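Local coordinates for alpha-pyrone synthesis polyketide synthase-like Pks18 (Mycobacterium tuberculosis, PDB 1TED), which probably extends medium- and long-chain aliphatic acyl-CoA starters with malonyl-CoA to make tri- and tetraketide alpha-pyrones, as a type III polyketide synthase, at residues A33-L38 and V247-S252; E111-L116 and I202-V207. All coordinates share one frame; numbering follows the deposited sequence.

In the fold
Both contacts involve the same run of hydrogen-bonded strands in this thiolase-fold subunit, with centres 26 Å apart and nearest atoms about 11 Å apart, so they do not touch. Contact 1 joins two neighbouring strands, 32-41 and 247-256, one from the N-terminal and one from the C-terminal half. Contact 2 lays helix 102-125 against strand 196-204, both from the N-terminal half. In sequence the order is 33-38, 111-116, 202-207 and 247-252, so contact 2 falls wholly between the partners of contact 1. One contact therefore stitches the two halves together, while the other packs a helix on a strand in the N-terminal half, next to C205 and S206, which touch the bound myristic acid.

Contact 1: A33-L38 and V247-S252; sequences AVIEGL and VVVRSS
An antiparallel strand pair joins the N-terminal and C-terminal halves of the thiolase fold here: strand 32-41 runs beside strand 247-256, the short segments approaching to 4.6 Å at 154° between their directions. I35 and V247 form a hydrogen-bonded pair. I35 N gives its hydrogen to V247 O at 2.8 Å, in the plane of that carbonyl, and the return bond from V247 N to I35 O is weak. The same V247 O also receives a CA-H contact from V34, whose CA lies 3.4 Å away. Further along, V249 N reaches A33 O at 2.9 Å with a fairly straight N-H, although the donor is tilted 19° from the carbonyl plane. On the other side of that pair a water takes the hydrogen of A33 N at 2.7 Å and donates to V249 O, spanning two backbone groups that do not bond directly.

I35 and V247 lie side by side on one face, pointing the same way, with I35 CD1 3.8 Å from V247 CG1. CG1 of I35 is anti to the carbonyl carbon (chi1 -67°), and this atom meets V249 CG2, the two side chains crossing at about a right angle. L356 of helix 349-361 covers V247 on this side. The face of V34 and V248, a non-hydrogen-bonded pair, has a lighter contact, CG2 to CG2 at 4.2 Å.

Each strand carries a classic beta bulge against its other neighbour: E36 and G37 both face V232 of strand 226-236, and R250 and S251 both face L387 of strand 382-390. Since the side chains meeting across the seam are all aliphatic, the polar linkage between these two segments is carried by backbone groups and one water, with apolar packing completing it on both faces.

Contact 2: E111-L116 and I202-V207; sequences EHAVPL and IELCSV. With MYR (myristic acid), chain E.
Two flat groups of the helix lie by L204, the peptide linking H112 to A113 and the imidazole of H112. The peptide offers one face to L204: CD2 stands almost directly over A113 N, 3.5 Å from it. The imidazole is turned away from the strand; of the H112 side chain, CB makes the contact, touching L204 CD2 at 3.8 Å. CG of H112 is anti to the carbonyl carbon (chi1 -71°), beside its own backbone N. ND1 makes a weak hydrogen bond to L108 O, one turn earlier in the helix. A84 from a loop also touches the H112 side chain.

A113 directs its CB at the strand, where the methyl meets two side chains at once: A113 CB lies 3.8 Å from L204 CD2 and 3.9 Å from I202 CG1. One turn on, L116 crosses I202 obliquely, its CD2 3.7 Å from I202 CD1. CG1 of I202 lies anti to the backbone N (chi1 172°), the placement that brings it to A113. This is helix-on-sheet packing in the N-terminal half of the thiolase fold: helix 102-125 runs roughly against strand 196-204, with axes of the short segments 9.1 Å apart at 145°. No hydrogen bond links the two segments; the side chains that meet do so through carbon atoms, and one methyl also lies over a peptide. C228 of the neighbouring strand 226-236 touches both L116 and I202.

E203, between I202 and L204, points away from the helix, and its carboxylate is held by S349 and by S143 and T144. Just after L204 the chain borders the bound myristic acid, consistent with a wall of the substrate-binding tunnel: C205 O lies 3.5 Å from C8 of the fatty acid, and S206 CA is 3.7 Å from its C4.

Contact 1: A33-L38 and V247-S252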
loop_
_atom_site.group_PDB
_atom_site.type_symbol
_atom_site.label_atom_id
_atom_site.label_comp_id
_atom_site.label_asym_id
_atom_site.label_seq_id
_atom_site.Cartn_x
_atom_site.Cartn_y
_atom_site.Cartn_z
ATOM N N ALA A 33 7.472 -20.762 -1.461
ATOM C CA ALA A 33 6.349 -20.258 -0.672
ATOM C C ALA A 33 5.119 -21.128 -0.889
ATOM O O ALA A 33 4.803 -21.514 -2.014
ATOM C CB ALA A 33 6.042 -18.816 -1.040
ATOM N N VAL A 34 4.433 -21.427 0.207
ATOM C CA VAL A 34 3.249 -22.267 0.191
ATOM C C VAL A 34 2.068 -21.627 0.927
ATOM O O VAL A 34 2.223 -21.102 2.025
ATOM C CB VAL A 34 3.570 -23.647 0.850
ATOM C CG1 VAL A 34 2.293 -24.468 1.063
ATOM C CG2 VAL A 34 4.557 -24.403 -0.020
ATOM N N ILE A 35 0.893 -21.650 0.305
ATOM C CA ILE A 35 -0.311 -21.129 0.943
ATOM C C ILE A 35 -0.713 -22.295 1.833
ATOM O O ILE A 35 -1.147 -23.326 1.344
ATOM C CB ILE A 35 -1.438 -20.871 -0.072
ATOM C CG1 ILE A 35 -1.047 -19.722 -1.002
ATOM C CG2 ILE A 35 -2.739 -20.575 0.666
ATOM C CD1 ILE A 35 -1.940 -19.617 -2.239
ATOM N N GLU A 36 -0.553 -22.130 3.138
ATOM C CA GLU A 36 -0.842 -23.199 4.072
ATOM C C GLU A 36 -2.223 -23.096 4.699
ATOM O O GLU A 36 -2.749 -24.069 5.238
ATOM C CB GLU A 36 0.275 -23.225 5.126
ATOM C CG GLU A 36 1.629 -23.158 4.438
ATOM C CD GLU A 36 2.806 -23.544 5.302
ATOM O OE1 GLU A 36 3.013 -22.907 6.354
ATOM O OE2 GLU A 36 3.544 -24.481 4.911
ATOM N N GLY A 37 -2.812 -21.911 4.599
ATOM C CA GLY A 37 -4.137 -21.688 5.139
ATOM C C GLY A 37 -4.869 -20.743 4.214
ATOM O O GLY A 37 -4.261 -19.838 3.649
ATOM N N LEU A 38 -6.170 -20.955 4.055
ATOM C CA LEU A 38 -6.990 -20.122 3.188
ATOM C C LEU A 38 -8.433 -20.089 3.684
ATOM O O LEU A 38 -9.063 -21.134 3.873
ATOM C CB LEU A 38 -6.943 -20.669 1.756
ATOM C CG LEU A 38 -7.703 -19.958 0.625
ATOM C CD1 LEU A 38 -7.271 -20.554 -0.694
ATOM C CD2 LEU A 38 -9.214 -20.103 0.784
ATOM N N VAL A 247 -1.077 -25.333 -1.327
ATOM C CA VAL A 247 -0.887 -24.694 -2.624
ATOM C C VAL A 247 0.505 -24.097 -2.733
ATOM O O VAL A 247 0.851 -23.192 -1.976
ATOM C CB VAL A 247 -1.919 -23.566 -2.833
ATOM C CG1 VAL A 247 -1.697 -22.894 -4.169
ATOM C CG2 VAL A 247 -3.320 -24.123 -2.755
ATOM N N VAL A 248 1.300 -24.595 -3.676
ATOM C CA VAL A 248 2.655 -24.087 -3.878
ATOM C C VAL A 248 2.668 -22.894 -4.847
ATOM O O VAL A 248 2.138 -22.979 -5.961
ATOM C CB VAL A 248 3.595 -25.193 -4.449
ATOM C CG1 VAL A 248 5.014 -24.648 -4.610
ATOM C CG2 VAL A 248 3.602 -26.399 -3.536
ATOM N N VAL A 249 3.254 -21.780 -4.418
ATOM C CA VAL A 249 3.351 -20.608 -5.282
ATOM C C VAL A 249 4.685 -20.744 -6.016
ATOM O O VAL A 249 5.739 -20.329 -5.531
ATOM C CB VAL A 249 3.298 -19.281 -4.470
ATOM C CG1 VAL A 249 3.354 -18.090 -5.411
ATOM C CG2 VAL A 249 2.005 -19.218 -3.661
ATOM N N ARG A 250 4.612 -21.348 -7.194
ATOM C CA ARG A 250 5.773 -21.614 -8.026
ATOM C C ARG A 250 6.430 -20.408 -8.684
ATOM O O ARG A 250 7.660 -20.310 -8.704
ATOM C CB ARG A 250 5.387 -22.638 -9.094
ATOM C CG ARG A 250 4.800 -23.924 -8.505
ATOM C CD ARG A 250 4.284 -24.862 -9.583
ATOM N NE ARG A 250 5.310 -25.143 -10.579
ATOM C CZ ARG A 250 5.164 -25.997 -11.585
ATOM N NH1 ARG A 250 4.026 -26.668 -11.740
ATOM N NH2 ARG A 250 6.164 -26.179 -12.437
ATOM N N SER A 251 5.624 -19.497 -9.224
ATOM C CA SER A 251 6.175 -18.327 -9.899
ATOM C C SER A 251 5.138 -17.219 -10.042
ATOM O O SER A 251 3.963 -17.492 -10.280
ATOM C CB SER A 251 6.695 -18.741 -11.285
ATOM O OG SER A 251 7.398 -17.689 -11.923
ATOM N N SER A 252 5.563 -15.968 -9.888
ATOM C CA SER A 252 4.636 -14.848 -10.023
ATOM C C SER A 252 5.096 -13.937 -11.162
ATOM O O SER A 252 6.260 -13.966 -11.553
ATOM C CB SER A 252 4.524 -14.078 -8.703
ATOM O OG SER A 252 5.745 -13.462 -8.353
HETATM O O HOH W 1 7.906 -19.715 -3.925
#

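Contact 2: E111-L116 and I202-V207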
loop_
_atom_site.group_PDB
_atom_site.type_symbol
_atom_site.label_atom_id
_atom_site.label_comp_id
_atom_site.label_asym_id
_atom_site.label_seq_id
_atom_site.Cartn_x
_atom_site.Cartn_y
_atom_site.Cartn_z
ATOM N N GLU A 111 -16.198 0.298 10.112
ATOM C CA GLU A 111 -17.198 -0.353 10.956
ATOM C C GLU A 111 -17.548 -1.772 10.503
ATOM O O GLU A 111 -17.641 -2.679 11.328
ATOM C CB GLU A 111 -18.463 0.506 11.008
ATOM C CG GLU A 111 -19.540 0.001 11.947
ATOM C CD GLU A 111 -20.821 0.810 11.832
ATOM O OE1 GLU A 111 -20.725 2.052 11.698
ATOM O OE2 GLU A 111 -21.917 0.207 11.877
ATOM N N HIS A 112 -17.738 -1.970 9.201
ATOM C CA HIS A 112 -18.079 -3.302 8.690
ATOM C C HIS A 112 -16.882 -4.154 8.294
ATOM O O HIS A 112 -16.954 -5.382 8.342
ATOM C CB HIS A 112 -19.032 -3.212 7.487
ATOM C CG HIS A 112 -20.416 -2.777 7.844
ATOM N ND1 HIS A 112 -20.802 -1.454 7.860
ATOM C CD2 HIS A 112 -21.502 -3.490 8.229
ATOM C CE1 HIS A 112 -22.065 -1.369 8.239
ATOM N NE2 HIS A 112 -22.513 -2.589 8.468
ATOM N N ALA A 113 -15.784 -3.516 7.902
ATOM C CA ALA A 113 -14.608 -4.268 7.473
ATOM C C ALA A 113 -13.931 -5.034 8.612
ATOM O O ALA A 113 -13.570 -6.208 8.455
ATOM C CB ALA A 113 -13.602 -3.330 6.785
ATOM N N VAL A 114 -13.784 -4.376 9.759
ATOM C CA VAL A 114 -13.134 -4.976 10.921
ATOM C C VAL A 114 -13.693 -6.341 11.326
ATOM O O VAL A 114 -12.962 -7.329 11.360
ATOM C CB VAL A 114 -13.187 -4.015 12.139
ATOM C CG1 VAL A 114 -12.627 -4.707 13.382
ATOM C CG2 VAL A 114 -12.412 -2.735 11.821
ATOM N N PRO A 115 -14.997 -6.414 11.649
ATOM C CA PRO A 115 -15.615 -7.687 12.048
ATOM C C PRO A 115 -15.369 -8.800 11.028
ATOM O O PRO A 115 -14.999 -9.921 11.385
ATOM C CB PRO A 115 -17.100 -7.334 12.139
ATOM C CG PRO A 115 -17.080 -5.903 12.512
ATOM C CD PRO A 115 -15.986 -5.323 11.669
ATOM N N LEU A 116 -15.585 -8.474 9.756
ATOM C CA LEU A 116 -15.410 -9.437 8.682
ATOM C C LEU A 116 -13.970 -9.898 8.490
ATOM O O LEU A 116 -13.722 -11.086 8.298
ATOM C CB LEU A 116 -15.943 -8.858 7.367
ATOM C CG LEU A 116 -15.877 -9.798 6.159
ATOM C CD1 LEU A 116 -16.717 -11.038 6.420
ATOM C CD2 LEU A 116 -16.378 -9.070 4.936
ATOM N N ILE A 202 -9.765 -7.268 1.771
ATOM C CA ILE A 202 -11.105 -6.935 2.235
ATOM C C ILE A 202 -11.681 -5.888 1.296
ATOM O O ILE A 202 -11.093 -4.826 1.087
ATOM C CB ILE A 202 -11.057 -6.385 3.690
ATOM C CG1 ILE A 202 -12.431 -5.862 4.112
ATOM C CG2 ILE A 202 -9.999 -5.299 3.799
ATOM C CD1 ILE A 202 -13.409 -6.946 4.524
ATOM N N GLU A 203 -12.835 -6.182 0.723
ATOM C CA GLU A 203 -13.411 -5.248 -0.216
ATOM C C GLU A 203 -14.877 -4.995 0.094
ATOM O O GLU A 203 -15.700 -5.917 0.110
ATOM C CB GLU A 203 -13.215 -5.796 -1.632
ATOM C CG GLU A 203 -12.673 -4.787 -2.637
ATOM C CD GLU A 203 -11.236 -4.332 -2.372
ATOM O OE1 GLU A 203 -10.302 -5.153 -2.510
ATOM O OE2 GLU A 203 -11.043 -3.146 -2.038
ATOM N N LEU A 204 -15.185 -3.732 0.364
ATOM C CA LEU A 204 -16.537 -3.306 0.694
ATOM C C LEU A 204 -17.043 -2.254 -0.277
ATOM O O LEU A 204 -17.017 -1.054 0.016
ATOM C CB LEU A 204 -16.576 -2.745 2.117
ATOM C CG LEU A 204 -16.938 -3.724 3.232
ATOM C CD1 LEU A 204 -16.172 -5.011 3.067
ATOM C CD2 LEU A 204 -16.650 -3.073 4.585
ATOM N N CYS A 205 -17.507 -2.713 -1.433
ATOM C CA CYS A 205 -18.029 -1.828 -2.462
ATOM C C CYS A 205 -19.361 -1.179 -2.064
ATOM O O CYS A 205 -19.553 0.017 -2.272
ATOM C CB CYS A 205 -18.208 -2.604 -3.778
ATOM S SG CYS A 205 -16.683 -3.276 -4.499
ATOM N N SER A 206 -20.269 -1.973 -1.495
ATOM C CA SER A 206 -21.590 -1.484 -1.091
ATOM C C SER A 206 -21.513 -0.177 -0.309
ATOM O O SER A 206 -22.431 0.639 -0.347
ATOM C CB SER A 206 -22.331 -2.553 -0.262
ATOM O OG SER A 206 -21.747 -2.766 1.018
ATOM N N VAL A 207 -20.402 0.015 0.386
ATOM C CA VAL A 207 -20.178 1.207 1.182
ATOM C C VAL A 207 -19.978 2.459 0.327
ATOM O O VAL A 207 -20.127 3.579 0.818
ATOM C CB VAL A 207 -18.965 0.982 2.120
ATOM C CG1 VAL A 207 -18.229 2.266 2.376
ATOM C CG2 VAL A 207 -19.449 0.411 3.426
HETATM C C1 MYR E . -26.240 -2.054 -5.650
HETATM O O1 MYR E . -26.904 -3.031 -5.312
HETATM O O2 MYR E . -26.536 -1.453 -6.684
HETATM C C2 MYR E . -25.060 -1.585 -4.796
HETATM C C3 MYR E . -23.734 -1.807 -5.526
HETATM C C4 MYR E . -22.549 -1.369 -4.662
HETATM C C5 MYR E . -21.221 -1.544 -5.401
HETATM C C6 MYR E . -21.104 -0.627 -6.622
HETATM C C7 MYR E . -20.978 0.852 -6.245
HETATM C C8 MYR E . -19.652 1.163 -5.547
HETATM C C9 MYR E . -18.455 0.908 -6.466
HETATM C C10 MYR E . -17.141 1.087 -5.707
HETATM C C11 MYR E . -15.944 0.771 -6.606
HETATM C C12 MYR E . -14.628 0.895 -5.836
HETATM C C13 MYR E . -13.448 0.503 -6.727
HETATM C C14 MYR E . -12.127 0.583 -5.961
#